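Local coordinates for protein putative glucarate dehydratase (Pseudomonas fluorescens, PDB 4IT1) that probably catalyses the magnesium-dependent dehydration of D-glucarate to 5-dehydro-4-deoxy-D-glucarate, as a member of the mandelate racemase/muconate lactonizing enzyme family, at residues 24-35 with 50-61; 204-212 with 385-393. All blocks are in the same frame, centred on the assembly; numbering follows the deposited sequence.

Interaction 1: 24-35 with 50-61; sequences KITRVTVTPIAF and FALRSIIEIESD
Strands 25-35 and 50-60 form an antiparallel pair in the three-stranded sheet of the N-terminal capping domain of the enolase superfamily. Glu57 and Thr29 exchange two backbone bonds, Glu57 N to Thr29 O and Thr29 N to Glu57 O, both 2.9 Å. Thr31 and Ile55 repeat this reciprocal pairing. Near Ile25 the register slips by one: Thr26 and Arg27 both face Glu59 in a classic beta bulge, where Glu59 O accepts Thr26 N at 2.9 Å and, weakly, Arg27 N.

On the face bearing Arg27, Glu57 and Glu59, the Arg27 chain bends at chi2 and chi3, bringing one face of its guanidinium up to Glu57 OE2, the guanidinium and carboxylate planes 55° apart. Glu57 OE2 stands over the centre of that group, 3.9 Å from Arg27 NH2, so this long salt bridge works through charge alone; no N-H points at the oxygen. On the other face, Ile58 CD1 reaches both methyls of Val28, 3.8 Å from CG1; the valine's two beta-branch methyls receive the end of the isoleucine chain, the side chains lying side by side.

Phe35 turns its ring back across the neighbouring strand, CG lying between the backbone N and carbonyl carbon (chi1 41°). One ring face covers Ala51 O, while CE1 meets Ala51 CB at 3.7 Å and CE2 meets Arg53 CB at 3.8 Å; the small alanine leaves room for the ring. A serine at Phe35 would probably leave Ala51 CB and Arg53 CB without their apolar cover and open a gap there.

Beyond the pair, Arg53 salt-bridges to Glu69 of strand 65-70 and hydrogen-bonds to Ser350. Helices 74-87 and 128-148 pack on the face of Val30 and Ile56, while helix 408-421 touches Thr31, Pro32, Phe50 and Glu57.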
loop_
_atom_site.group_PDB
_atom_site.type_symbol
_atom_site.label_atom_id
_atom_site.label_comp_id
_atom_site.label_asym_id
_atom_site.label_seq_id
_atom_site.Cartn_x
_atom_site.Cartn_y
_atom_site.Cartn_z
ATOM N N LYS A 24 3.739 10.970 -23.217
ATOM C CA LYS A 24 4.694 11.845 -22.526
ATOM C C LYS A 24 4.171 13.245 -22.202
ATOM O O LYS A 24 3.310 13.777 -22.904
ATOM C CB LYS A 24 6.011 11.915 -23.307
ATOM C CG LYS A 24 6.940 10.753 -22.990
ATOM C CD LYS A 24 7.853 10.367 -24.137
ATOM C CE LYS A 24 8.695 9.166 -23.736
ATOM N NZ LYS A 24 9.570 8.680 -24.837
ATOM N N ILE A 25 4.691 13.816 -21.115
ATOM C CA ILE A 25 4.293 15.148 -20.653
ATOM C C ILE A 25 4.990 16.225 -21.475
ATOM O O ILE A 25 6.198 16.152 -21.716
ATOM C CB ILE A 25 4.635 15.367 -19.160
ATOM C CG1 ILE A 25 3.964 14.302 -18.287
ATOM C CG2 ILE A 25 4.213 16.761 -18.703
ATOM C CD1 ILE A 25 4.575 14.164 -16.908
ATOM N N THR A 26 4.223 17.229 -21.890
ATOM C CA THR A 26 4.765 18.332 -22.682
ATOM C C THR A 26 4.741 19.673 -21.945
ATOM O O THR A 26 5.583 20.534 -22.197
ATOM C CB THR A 26 4.030 18.486 -24.038
ATOM O OG1 THR A 26 2.623 18.676 -23.816
ATOM C CG2 THR A 26 4.255 17.260 -24.916
ATOM N N ARG A 27 3.746 19.834 -21.083
ATOM C CA ARG A 27 3.476 21.094 -20.411
ATOM C C ARG A 27 3.244 20.951 -18.898
ATOM O O ARG A 27 2.571 20.034 -18.458
ATOM C CB ARG A 27 2.252 21.727 -21.057
ATOM C CG ARG A 27 2.265 23.233 -21.116
ATOM C CD ARG A 27 1.257 23.802 -20.138
ATOM N NE ARG A 27 -0.071 23.923 -20.722
ATOM C CZ ARG A 27 -0.704 25.077 -20.883
ATOM N NH1 ARG A 27 -0.131 26.209 -20.503
ATOM N NH2 ARG A 27 -1.912 25.102 -21.423
ATOM N N VAL A 28 3.789 21.877 -18.116
ATOM C CA VAL A 28 3.500 21.961 -16.672
ATOM C C VAL A 28 3.266 23.412 -16.246
ATOM O O VAL A 28 4.055 24.295 -16.578
ATOM C CB VAL A 28 4.630 21.355 -15.806
ATOM C CG1 VAL A 28 4.233 21.360 -14.336
ATOM C CG2 VAL A 28 4.965 19.932 -16.244
ATOM N N THR A 29 2.189 23.652 -15.505
ATOM C CA THR A 29 1.815 25.004 -15.098
ATOM C C THR A 29 1.420 25.079 -13.618
ATOM O O THR A 29 0.316 24.679 -13.226
ATOM C CB THR A 29 0.688 25.580 -15.989
ATOM O OG1 THR A 29 1.108 25.564 -17.358
ATOM C CG2 THR A 29 0.345 27.014 -15.592
ATOM N N VAL A 30 2.339 25.603 -12.811
ATOM C CA VAL A 30 2.094 25.838 -11.395
ATOM C C VAL A 30 1.632 27.281 -11.205
ATOM O O VAL A 30 2.287 28.218 -11.659
ATOM C CB VAL A 30 3.355 25.557 -10.554
ATOM C CG1 VAL A 30 3.007 25.528 -9.074
ATOM C CG2 VAL A 30 4.001 24.244 -10.982
ATOM N N THR A 31 0.504 27.454 -10.528
ATOM C CA THR A 31 -0.161 28.744 -10.470
ATOM C C THR A 31 -0.639 29.065 -9.053
ATOM O O THR A 31 -1.583 28.450 -8.560
ATOM C CB THR A 31 -1.341 28.801 -11.474
ATOM O OG1 THR A 31 -0.855 28.539 -12.800
ATOM C CG2 THR A 31 -2.033 30.157 -11.447
ATOM N N PRO A 32 0.028 30.025 -8.386
ATOM C CA PRO A 32 -0.376 30.461 -7.043
ATOM C C PRO A 32 -1.659 31.289 -7.030
ATOM O O PRO A 32 -1.900 32.061 -7.954
ATOM C CB PRO A 32 0.810 31.309 -6.574
ATOM C CG PRO A 32 1.560 31.673 -7.810
ATOM C CD PRO A 32 1.348 30.552 -8.774
ATOM N N ILE A 33 -2.463 31.130 -5.978
ATOM C CA ILE A 33 -3.756 31.830 -5.847
ATOM C C ILE A 33 -4.099 32.198 -4.402
ATOM O O ILE A 33 -3.533 31.648 -3.452
ATOM C CB ILE A 33 -4.946 31.000 -6.407
ATOM C CG1 ILE A 33 -5.056 29.645 -5.697
ATOM C CG2 ILE A 33 -4.847 30.817 -7.919
ATOM C CD1 ILE A 33 -6.478 29.239 -5.389
ATOM N N ALA A 34 -5.049 33.110 -4.235
ATOM C CA ALA A 34 -5.535 33.442 -2.901
ATOM C C ALA A 34 -7.037 33.636 -2.899
ATOM O O ALA A 34 -7.603 34.163 -3.856
ATOM C CB ALA A 34 -4.839 34.683 -2.360
ATOM N N PHE A 35 -7.675 33.219 -1.814
ATOM C CA PHE A 35 -9.119 33.334 -1.705
ATOM C C PHE A 35 -9.515 33.884 -0.352
ATOM O O PHE A 35 -8.812 33.678 0.642
ATOM C CB PHE A 35 -9.811 31.988 -1.976
ATOM C CG PHE A 35 -9.112 30.799 -1.364
ATOM C CD1 PHE A 35 -9.281 30.487 -0.015
ATOM C CD2 PHE A 35 -8.301 29.978 -2.145
ATOM C CE1 PHE A 35 -8.644 29.388 0.546
ATOM C CE2 PHE A 35 -7.663 28.879 -1.592
ATOM C CZ PHE A 35 -7.838 28.583 -0.243
ATOM N N PHE A 50 -6.980 36.442 3.856
ATOM C CA PHE A 50 -6.709 35.609 2.681
ATOM C C PHE A 50 -5.968 34.334 3.049
ATOM O O PHE A 50 -5.342 34.251 4.106
ATOM C CB PHE A 50 -5.975 36.393 1.590
ATOM C CG PHE A 50 -6.724 37.611 1.134
ATOM C CD1 PHE A 50 -7.687 37.516 0.131
ATOM C CD2 PHE A 50 -6.500 38.849 1.733
ATOM C CE1 PHE A 50 -8.397 38.637 -0.278
ATOM C CE2 PHE A 50 -7.207 39.975 1.327
ATOM C CZ PHE A 50 -8.157 39.868 0.319
ATOM N N ALA A 51 -6.075 33.340 2.172
ATOM C CA ALA A 51 -5.399 32.063 2.337
ATOM C C ALA A 51 -4.858 31.619 0.983
ATOM O O ALA A 51 -5.484 31.861 -0.050
ATOM C CB ALA A 51 -6.350 31.025 2.919
ATOM N N LEU A 52 -3.693 30.979 0.993
ATOM C CA LEU A 52 -2.960 30.660 -0.230
ATOM C C LEU A 52 -3.125 29.203 -0.661
ATOM O O LEU A 52 -3.569 28.357 0.123
ATOM C CB LEU A 52 -1.473 30.981 -0.049
ATOM C CG LEU A 52 -1.110 32.279 0.689
ATOM C CD1 LEU A 52 0.397 32.389 0.901
ATOM C CD2 LEU A 52 -1.658 33.501 -0.037
ATOM N N ARG A 53 -2.753 28.925 -1.911
ATOM C CA ARG A 53 -2.931 27.616 -2.528
ATOM C C ARG A 53 -2.234 27.645 -3.872
ATOM O O ARG A 53 -2.050 28.714 -4.443
ATOM C CB ARG A 53 -4.425 27.317 -2.734
ATOM C CG ARG A 53 -4.790 25.839 -2.747
ATOM C CD ARG A 53 -4.962 25.284 -1.337
ATOM N NE ARG A 53 -5.036 23.823 -1.344
ATOM C CZ ARG A 53 -4.886 23.050 -0.272
ATOM N NH1 ARG A 53 -4.647 23.585 0.918
ATOM N NH2 ARG A 53 -4.970 21.733 -0.395
ATOM N N SER A 54 -1.836 26.482 -4.374
ATOM C CA SER A 54 -1.246 26.395 -5.703
ATOM C C SER A 54 -1.989 25.378 -6.572
ATOM O O SER A 54 -2.400 24.317 -6.091
ATOM C CB SER A 54 0.232 26.038 -5.618
ATOM O OG SER A 54 0.396 24.745 -5.074
ATOM N N ILE A 55 -2.154 25.723 -7.848
ATOM C CA ILE A 55 -2.889 24.909 -8.810
ATOM C C ILE A 55 -1.920 24.379 -9.862
ATOM O O ILE A 55 -1.155 25.139 -10.457
ATOM C CB ILE A 55 -4.011 25.725 -9.487
ATOM C CG1 ILE A 55 -4.803 26.543 -8.452
ATOM C CG2 ILE A 55 -4.924 24.826 -10.323
ATOM C CD1 ILE A 55 -5.719 25.740 -7.549
ATOM N N ILE A 56 -1.951 23.067 -10.073
ATOM C CA ILE A 56 -1.058 22.400 -11.017
ATOM C C ILE A 56 -1.817 21.953 -12.274
ATOM O O ILE A 56 -2.868 21.322 -12.182
ATOM C CB ILE A 56 -0.358 21.180 -10.367
ATOM C CG1 ILE A 56 0.493 21.597 -9.159
ATOM C CG2 ILE A 56 0.523 20.456 -11.373
ATOM C CD1 ILE A 56 -0.278 21.757 -7.864
ATOM N N GLU A 57 -1.278 22.300 -13.441
ATOM C CA GLU A 57 -1.781 21.821 -14.730
ATOM C C GLU A 57 -0.723 20.969 -15.409
ATOM O O GLU A 57 0.423 21.386 -15.543
ATOM C CB GLU A 57 -2.117 22.993 -15.651
ATOM C CG GLU A 57 -3.582 23.130 -16.024
ATOM C CD GLU A 57 -3.807 24.030 -17.236
ATOM O OE1 GLU A 57 -4.953 24.082 -17.725
ATOM O OE2 GLU A 57 -2.847 24.683 -17.708
ATOM N N ILE A 58 -1.111 19.771 -15.828
ATOM C CA ILE A 58 -0.243 18.923 -16.636
ATOM C C ILE A 58 -0.907 18.713 -17.996
ATOM O O ILE A 58 -2.133 18.661 -18.093
ATOM C CB ILE A 58 0.033 17.561 -15.957
ATOM C CG1 ILE A 58 0.572 17.758 -14.533
ATOM C CG2 ILE A 58 0.976 16.698 -16.790
ATOM C CD1 ILE A 58 1.950 18.380 -14.445
ATOM N N GLU A 59 -0.093 18.619 -19.041
ATOM C CA GLU A 59 -0.590 18.333 -20.377
ATOM C C GLU A 59 0.333 17.328 -21.047
ATOM O O GLU A 59 1.551 17.321 -20.820
ATOM C CB GLU A 59 -0.706 19.616 -21.211
ATOM C CG GLU A 59 -1.580 19.490 -22.455
ATOM C CD GLU A 59 -1.320 20.582 -23.481
ATOM O OE1 GLU A 59 -2.261 21.348 -23.786
ATOM O OE2 GLU A 59 -0.177 20.676 -23.984
ATOM N N SER A 60 -0.267 16.475 -21.869
ATOM C CA SER A 60 0.443 15.406 -22.553
ATOM C C SER A 60 0.518 15.680 -24.053
ATOM O O SER A 60 -0.209 16.540 -24.561
ATOM C CB SER A 60 -0.285 14.089 -22.301
ATOM O OG SER A 60 -1.689 14.250 -22.469
ATOM N N ASP A 61 1.383 14.939 -24.751
ATOM C CA ASP A 61 1.555 15.071 -26.207
ATOM C C ASP A 61 0.283 14.797 -27.027
ATOM O O ASP A 61 0.171 15.245 -28.169
ATOM C CB ASP A 61 2.721 14.201 -26.711
ATOM C CG ASP A 61 2.550 12.717 -26.389
ATOM O OD1 ASP A 61 1.432 12.280 -26.031
ATOM O OD2 ASP A 61 3.553 11.975 -26.504
#

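Interaction 2: 204-212 with 385-393; sequences IEAYGFKSI and GKLPIVDGC
Tyr207, the last residue of helix 193-207, lays its side chain along the loop that leads into strand 393-395. Its CB sits 3.9 Å from Ile389 O and also 3.6 Å above one face of the Phe209 ring, toward the rim. CG lies anti to the carbonyl carbon (chi1 -59°), which carries the ring across Ile389: CD1 packs against Ile389 CB at 3.8 Å, the two side chains crossing obliquely. At the tip, OH receives a weak hydrogen bond from Lys386 NZ at 3.3 Å. The bent lysine chain arrives at about a right angle, and its ammonium is also hydrogen-bonded to the carbonyls of Tyr372 and Gln375.

Phe209 CE1 touches Ile389 CG2 at 3.8 Å, so Ile389 meets Tyr207 with its CB and Phe209 with its CG2 branch; Phe209 CD1 reaches Gly392 CA at 3.6 Å.

The backbones are joined by Gly392 N, which donates to Tyr207 O at 2.7 Å. Gly208, the first residue past the helix, has positive phi, as does Gly392; a beta carbon at either would probably run into the opposing chain, which together with the positive phi suits glycine.

Chemically, one short backbone bond ties the helix end to the loop, apolar contacts of Ile389 with the two rings lie beside it, and the carbonyl oxygens of Tyr372 and Gln375, with the tyrosine hydroxyl as a weaker third partner, probably help to offset the ammonium charge.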
loop_
_atom_site.group_PDB
_atom_site.type_symbol
_atom_site.label_atom_id
_atom_site.label_comp_id
_atom_site.label_asym_id
_atom_site.label_seq_id
_atom_site.Cartn_x
_atom_site.Cartn_y
_atom_site.Cartn_z
ATOM N N ILE A 204 -25.975 22.403 7.777
ATOM C CA ILE A 204 -26.836 21.220 7.655
ATOM C C ILE A 204 -27.970 21.453 6.646
ATOM O O ILE A 204 -28.205 20.615 5.779
ATOM C CB ILE A 204 -27.375 20.751 9.031
ATOM C CG1 ILE A 204 -26.212 20.289 9.922
ATOM C CG2 ILE A 204 -28.411 19.641 8.862
ATOM C CD1 ILE A 204 -26.585 19.983 11.357
ATOM N N GLU A 205 -28.648 22.598 6.757
ATOM C CA GLU A 205 -29.656 23.018 5.775
ATOM C C GLU A 205 -29.101 23.021 4.344
ATOM O O GLU A 205 -29.725 22.475 3.431
ATOM C CB GLU A 205 -30.234 24.397 6.155
ATOM C CG GLU A 205 -30.740 25.268 5.002
ATOM C CD GLU A 205 -32.098 24.845 4.457
ATOM O OE1 GLU A 205 -32.272 24.858 3.217
ATOM O OE2 GLU A 205 -32.996 24.508 5.260
ATOM N N ALA A 206 -27.918 23.606 4.165
ATOM C CA ALA A 206 -27.369 23.841 2.831
ATOM C C ALA A 206 -26.747 22.608 2.200
ATOM O O ALA A 206 -26.747 22.474 0.976
ATOM C CB ALA A 206 -26.365 24.988 2.862
ATOM N N TYR A 207 -26.217 21.707 3.023
ATOM C CA TYR A 207 -25.391 20.612 2.505
ATOM C C TYR A 207 -25.812 19.217 2.972
ATOM O O TYR A 207 -25.430 18.213 2.362
ATOM C CB TYR A 207 -23.914 20.859 2.843
ATOM C CG TYR A 207 -23.347 22.147 2.278
ATOM C CD1 TYR A 207 -22.909 22.219 0.951
ATOM C CD2 TYR A 207 -23.238 23.293 3.074
ATOM C CE1 TYR A 207 -22.389 23.398 0.433
ATOM C CE2 TYR A 207 -22.720 24.476 2.564
ATOM C CZ TYR A 207 -22.297 24.524 1.245
ATOM O OH TYR A 207 -21.779 25.692 0.736
ATOM N N GLY A 208 -26.583 19.161 4.056
ATOM C CA GLY A 208 -27.111 17.899 4.576
ATOM C C GLY A 208 -26.108 17.007 5.288
ATOM O O GLY A 208 -26.216 15.783 5.222
ATOM N N PHE A 209 -25.136 17.615 5.970
ATOM C CA PHE A 209 -24.135 16.870 6.736
ATOM C C PHE A 209 -24.797 16.082 7.870
ATOM O O PHE A 209 -25.691 16.594 8.560
ATOM C CB PHE A 209 -23.063 17.816 7.315
ATOM C CG PHE A 209 -22.203 18.506 6.276
ATOM C CD1 PHE A 209 -21.493 17.776 5.333
ATOM C CD2 PHE A 209 -22.081 19.895 6.266
ATOM C CE1 PHE A 209 -20.701 18.412 4.384
ATOM C CE2 PHE A 209 -21.278 20.540 5.328
ATOM C CZ PHE A 209 -20.590 19.796 4.384
ATOM N N LYS A 210 -24.350 14.841 8.064
ATOM C CA LYS A 210 -24.934 13.959 9.083
ATOM C C LYS A 210 -24.082 13.832 10.348
ATOM O O LYS A 210 -24.451 13.121 11.281
ATOM C CB LYS A 210 -25.260 12.582 8.490
ATOM C CG LYS A 210 -26.469 12.597 7.564
ATOM C CD LYS A 210 -26.688 11.261 6.870
ATOM C CE LYS A 210 -27.832 11.355 5.873
ATOM N NZ LYS A 210 -28.084 10.058 5.187
ATOM N N SER A 211 -22.955 14.544 10.377
ATOM C CA SER A 211 -22.071 14.579 11.547
ATOM C C SER A 211 -21.432 15.955 11.718
ATOM O O SER A 211 -21.353 16.731 10.766
ATOM C CB SER A 211 -20.994 13.503 11.437
ATOM O OG SER A 211 -20.382 13.540 10.165
ATOM N N ILE A 212 -20.982 16.256 12.935
ATOM C CA ILE A 212 -20.421 17.576 13.242
ATOM C C ILE A 212 -19.036 17.527 13.923
ATOM O O ILE A 212 -18.834 16.801 14.914
ATOM C CB ILE A 212 -21.390 18.414 14.108
ATOM C CG1 ILE A 212 -22.778 18.511 13.455
ATOM C CG2 ILE A 212 -20.831 19.810 14.324
ATOM C CD1 ILE A 212 -23.885 18.945 14.401
ATOM N N GLY A 385 -18.348 26.465 -10.877
ATOM C CA GLY A 385 -18.145 27.032 -9.544
ATOM C C GLY A 385 -18.064 25.938 -8.496
ATOM O O GLY A 385 -17.481 24.873 -8.743
ATOM N N LYS A 386 -18.667 26.188 -7.332
ATOM C CA LYS A 386 -18.581 25.251 -6.205
ATOM C C LYS A 386 -19.276 23.909 -6.451
ATOM O O LYS A 386 -20.442 23.852 -6.859
ATOM C CB LYS A 386 -19.051 25.887 -4.889
ATOM C CG LYS A 386 -17.965 26.693 -4.185
ATOM C CD LYS A 386 -17.888 26.393 -2.693
ATOM C CE LYS A 386 -19.084 26.952 -1.935
ATOM N NZ LYS A 386 -18.903 26.819 -0.464
ATOM N N LEU A 387 -18.522 22.839 -6.203
ATOM C CA LEU A 387 -19.007 21.468 -6.281
ATOM C C LEU A 387 -20.175 21.208 -5.341
ATOM O O LEU A 387 -20.261 21.825 -4.272
ATOM C CB LEU A 387 -17.871 20.499 -5.968
ATOM C CG LEU A 387 -17.188 19.829 -7.159
ATOM C CD1 LEU A 387 -17.478 20.532 -8.482
ATOM C CD2 LEU A 387 -15.694 19.713 -6.894
ATOM N N PRO A 388 -21.079 20.293 -5.738
ATOM C CA PRO A 388 -22.261 20.024 -4.928
ATOM C C PRO A 388 -21.955 19.076 -3.779
ATOM O O PRO A 388 -21.175 18.135 -3.940
ATOM C CB PRO A 388 -23.231 19.349 -5.921
ATOM C CG PRO A 388 -22.530 19.318 -7.250
ATOM C CD PRO A 388 -21.069 19.479 -6.964
ATOM N N ILE A 389 -22.555 19.340 -2.626
ATOM C CA ILE A 389 -22.538 18.392 -1.520
ATOM C C ILE A 389 -23.978 18.082 -1.123
ATOM O O ILE A 389 -24.638 18.867 -0.423
ATOM C CB ILE A 389 -21.710 18.891 -0.312
ATOM C CG1 ILE A 389 -20.253 19.142 -0.730
ATOM C CG2 ILE A 389 -21.771 17.876 0.822
ATOM C CD1 ILE A 389 -19.430 19.912 0.283
ATOM N N VAL A 390 -24.454 16.935 -1.596
ATOM C CA VAL A 390 -25.840 16.539 -1.401
ATOM C C VAL A 390 -25.928 15.462 -0.327
ATOM O O VAL A 390 -25.277 14.416 -0.431
ATOM C CB VAL A 390 -26.488 16.007 -2.699
ATOM C CG1 VAL A 390 -27.994 16.216 -2.639
ATOM C CG2 VAL A 390 -25.888 16.659 -3.946
ATOM N N ASP A 391 -26.751 15.733 0.687
ATOM C CA ASP A 391 -26.964 14.846 1.842
ATOM C C ASP A 391 -25.673 14.604 2.635
ATOM O O ASP A 391 -25.474 13.535 3.225
ATOM C CB ASP A 391 -27.626 13.521 1.421
ATOM C CG ASP A 391 -28.983 13.724 0.757
ATOM O OD1 ASP A 391 -29.885 14.327 1.384
ATOM O OD2 ASP A 391 -29.148 13.268 -0.396
ATOM N N GLY A 392 -24.814 15.622 2.656
ATOM C CA GLY A 392 -23.522 15.546 3.326
ATOM C C GLY A 392 -22.549 14.610 2.639
ATOM O O GLY A 392 -21.704 14.005 3.296
ATOM N N CYS A 393 -22.667 14.495 1.318
ATOM C CA CYS A 393 -21.830 13.585 0.543
ATOM C C CYS A 393 -21.342 14.189 -0.763
ATOM O O CYS A 393 -21.919 15.142 -1.281
ATOM C CB CYS A 393 -22.580 12.286 0.226
ATOM S SG CYS A 393 -22.721 11.108 1.588
#

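How the interactions relate
Interaction 1 comes first along the chain and is complete before interaction 2 begins. Their centres are 27 Å apart and their nearest atoms about 10 Å, so they do not touch. The first belongs to the antiparallel sheet of the N-terminal domain; the second joins a helix end to a loop in the C-terminal barrel, beside strands 163-170 and 393-395. No sheet is shared. Their relation to the active site also differs: Arg53 of interaction 1 has its side chain about 8 Å from that of His342, a predicted proton acceptor, whereas 204-212 with 385-393 lies away from the annotated sites. The two contacts thus lie in different parts of the enzyme, one within the N-terminal domain and one at the barrel.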